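Local coordinates for protein-glutamine gamma-glutamyltransferase (Pseudomonas aeruginosa PAO1, PDB 6G49), which displays transglutaminase activity in vitro, joining protein glutamine and lysine side chains, and is critical for the viability of the bacterium, at residues R58-E62 with G276-L280. Sequence-based numbering, arbitrary orientation.
Sequences RVRFE and GNYLL. With PO4 (phosphate ion), chain H.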
loop_
_atom_site.group_PDB
_atom_site.type_symbol
_atom_site.label_atom_id
_atom_site.label_comp_id
_atom_site.label_asym_id
_atom_site.label_seq_id
_atom_site.Cartn_x
_atom_site.Cartn_y
_atom_site.Cartn_z
ATOM N N ARG A 58 -4.795 -0.405 17.879
ATOM C CA ARG A 58 -4.064 0.487 18.753
ATOM C C ARG A 58 -2.641 -0.052 18.814
ATOM O O ARG A 58 -2.429 -1.236 18.666
ATOM C CB ARG A 58 -4.714 0.595 20.121
ATOM C CG ARG A 58 -6.017 1.359 20.059
ATOM C CD ARG A 58 -6.744 1.361 21.382
ATOM N NE ARG A 58 -7.354 0.078 21.641
ATOM C CZ ARG A 58 -7.785 -0.302 22.830
ATOM N NH1 ARG A 58 -7.663 0.511 23.864
ATOM N NH2 ARG A 58 -8.336 -1.485 22.980
ATOM N N VAL A 59 -1.676 0.834 19.017
ATOM C CA VAL A 59 -0.264 0.465 18.976
ATOM C C VAL A 59 0.475 1.192 20.090
ATOM O O VAL A 59 0.342 2.393 20.242
ATOM C CB VAL A 59 0.407 0.799 17.625
ATOM C CG1 VAL A 59 1.850 0.312 17.586
ATOM C CG2 VAL A 59 -0.319 0.221 16.472
ATOM N N ARG A 60 1.370 0.465 20.742
ATOM C CA ARG A 60 2.253 1.020 21.759
ATOM C C ARG A 60 3.702 0.646 21.380
ATOM O O ARG A 60 4.008 -0.520 21.260
ATOM C CB ARG A 60 1.895 0.477 23.140
ATOM C CG ARG A 60 2.290 1.369 24.299
ATOM C CD ARG A 60 1.627 0.915 25.595
ATOM N NE ARG A 60 0.489 1.725 26.011
ATOM C CZ ARG A 60 -0.663 1.227 26.442
ATOM N NH1 ARG A 60 -0.849 -0.077 26.484
ATOM N NH2 ARG A 60 -1.641 2.023 26.824
ATOM N N PHE A 61 4.573 1.639 21.194
ATOM C CA PHE A 61 5.946 1.399 20.831
ATOM C C PHE A 61 6.813 1.222 22.092
ATOM O O PHE A 61 6.508 1.871 23.118
ATOM C CB PHE A 61 6.464 2.586 20.015
ATOM C CG PHE A 61 6.046 2.511 18.556
ATOM C CD1 PHE A 61 4.862 3.058 18.112
ATOM C CD2 PHE A 61 6.863 1.839 17.667
ATOM C CE1 PHE A 61 4.515 2.952 16.763
ATOM C CE2 PHE A 61 6.537 1.759 16.317
ATOM C CZ PHE A 61 5.361 2.326 15.891
ATOM N N GLU A 62 7.858 0.387 22.007
ATOM C CA GLU A 62 8.828 0.268 23.133
ATOM C C GLU A 62 9.543 1.604 23.371
ATOM O O GLU A 62 9.708 2.021 24.535
ATOM C CB GLU A 62 9.779 -0.879 22.864
ATOM C CG GLU A 62 9.127 -2.228 23.052
ATOM C CD GLU A 62 10.087 -3.390 23.241
ATOM O OE1 GLU A 62 11.297 -3.131 23.294
ATOM O OE2 GLU A 62 9.604 -4.553 23.305
ATOM N N GLY A 276 -2.836 7.639 27.484
ATOM C CA GLY A 276 -2.543 6.209 27.535
ATOM C C GLY A 276 -1.240 5.793 26.928
ATOM O O GLY A 276 -0.881 4.644 27.038
ATOM N N ASN A 277 -0.506 6.709 26.267
ATOM C CA ASN A 277 0.718 6.475 25.612
ATOM C C ASN A 277 0.590 5.406 24.506
ATOM O O ASN A 277 1.365 4.431 24.440
ATOM C CB ASN A 277 1.832 6.073 26.572
ATOM C CG ASN A 277 3.175 6.190 25.911
ATOM O OD1 ASN A 277 3.415 7.071 25.100
ATOM N ND2 ASN A 277 4.046 5.242 26.195
ATOM N N TYR A 278 -0.429 5.599 23.659
ATOM C CA TYR A 278 -0.597 4.695 22.511
ATOM C C TYR A 278 -1.154 5.487 21.345
ATOM O O TYR A 278 -1.710 6.591 21.472
ATOM C CB TYR A 278 -1.483 3.514 22.877
ATOM C CG TYR A 278 -2.898 3.788 23.282
ATOM C CD1 TYR A 278 -3.946 3.888 22.375
ATOM C CD2 TYR A 278 -3.245 3.796 24.638
ATOM C CE1 TYR A 278 -5.248 4.098 22.778
ATOM C CE2 TYR A 278 -4.547 3.984 25.051
ATOM C CZ TYR A 278 -5.565 4.100 24.123
ATOM O OH TYR A 278 -6.858 4.310 24.503
ATOM N N LEU A 279 -1.013 4.875 20.151
ATOM C CA LEU A 279 -1.604 5.373 18.923
ATOM C C LEU A 279 -2.888 4.589 18.622
ATOM O O LEU A 279 -2.918 3.359 18.726
ATOM C CB LEU A 279 -0.648 5.152 17.743
ATOM C CG LEU A 279 0.516 6.121 17.545
ATOM C CD1 LEU A 279 1.164 5.813 16.201
ATOM C CD2 LEU A 279 0.116 7.576 17.578
ATOM N N LEU A 280 -3.940 5.321 18.280
ATOM C CA LEU A 280 -5.141 4.746 17.698
ATOM C C LEU A 280 -5.009 4.854 16.163
ATOM O O LEU A 280 -4.608 5.889 15.641
ATOM C CB LEU A 280 -6.380 5.498 18.155
ATOM C CG LEU A 280 -6.601 5.411 19.666
ATOM C CD1 LEU A 280 -6.093 6.673 20.300
ATOM C CD2 LEU A 280 -8.044 5.165 19.995
HETATM P P PO4 H . -5.254 1.898 28.124
HETATM O O1 PO4 H . -3.797 1.439 27.786
HETATM O O2 PO4 H . -5.530 3.378 27.928
HETATM O O3 PO4 H . -6.344 1.100 27.414
HETATM O O4 PO4 H . -5.651 1.736 29.591
HETATM O O HOH W 1 3.739 4.336 22.079
#
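Val59 and Leu279 pair through two backbone hydrogen bonds, Val59 N to Leu279 O and Leu279 N to Val59 O, each 2.8 Å long, making them the hydrogen-bonded pair of an antiparallel ladder; the second is nearly straight at 171°. Next along it, Arg58 and Leu280 form a non-hydrogen-bonded pair. Before Tyr278 the chain diverges from strand 55-61, and there the Arg60 side chain makes the contact. It leaves the backbone with CG roughly opposite N (chi1 -155°) and bends at chi3, which brings the guanidinium to the turn. NH2 donates a hydrogen bond to Gly276 O, 2.7 Å away and near the guanidinium plane, whereas NE binds Asn277 O at 3.2 Å from well above that carbonyl's plane and Gly276 O only weakly. A water accepting from Phe61 N extends weakly to Asn277 O.

Tyr278 lies between the two arginines. Its CB sits over one face of the Arg60 guanidinium, while Arg58 runs alongside the ring, pointing the same way, with CD 3.4 Å from Tyr278 CE1 and the guanidinium steeply turned against the ring, at 74°. A phosphate, probably from the crystallisation liquor, lies beyond, its O2 near the ring edge and its O1 beside Arg60 NH2, at a separation too short to be taken at face value.

Asn277 and Tyr278 both face Asn273 in a G1 beta bulge at the hairpin end, where Arg60 binds the carbonyls. The contact thus joins strand 55-61, from the TgpA N-terminal region, to this hairpin of the transglutaminase-like region, away from the probable catalytic residues. Val59 and Phe61 pack on Trp73 of strand 72-81, and in the six-stranded antiparallel sheet the pair is flanked by strands 107-113 and 271-273.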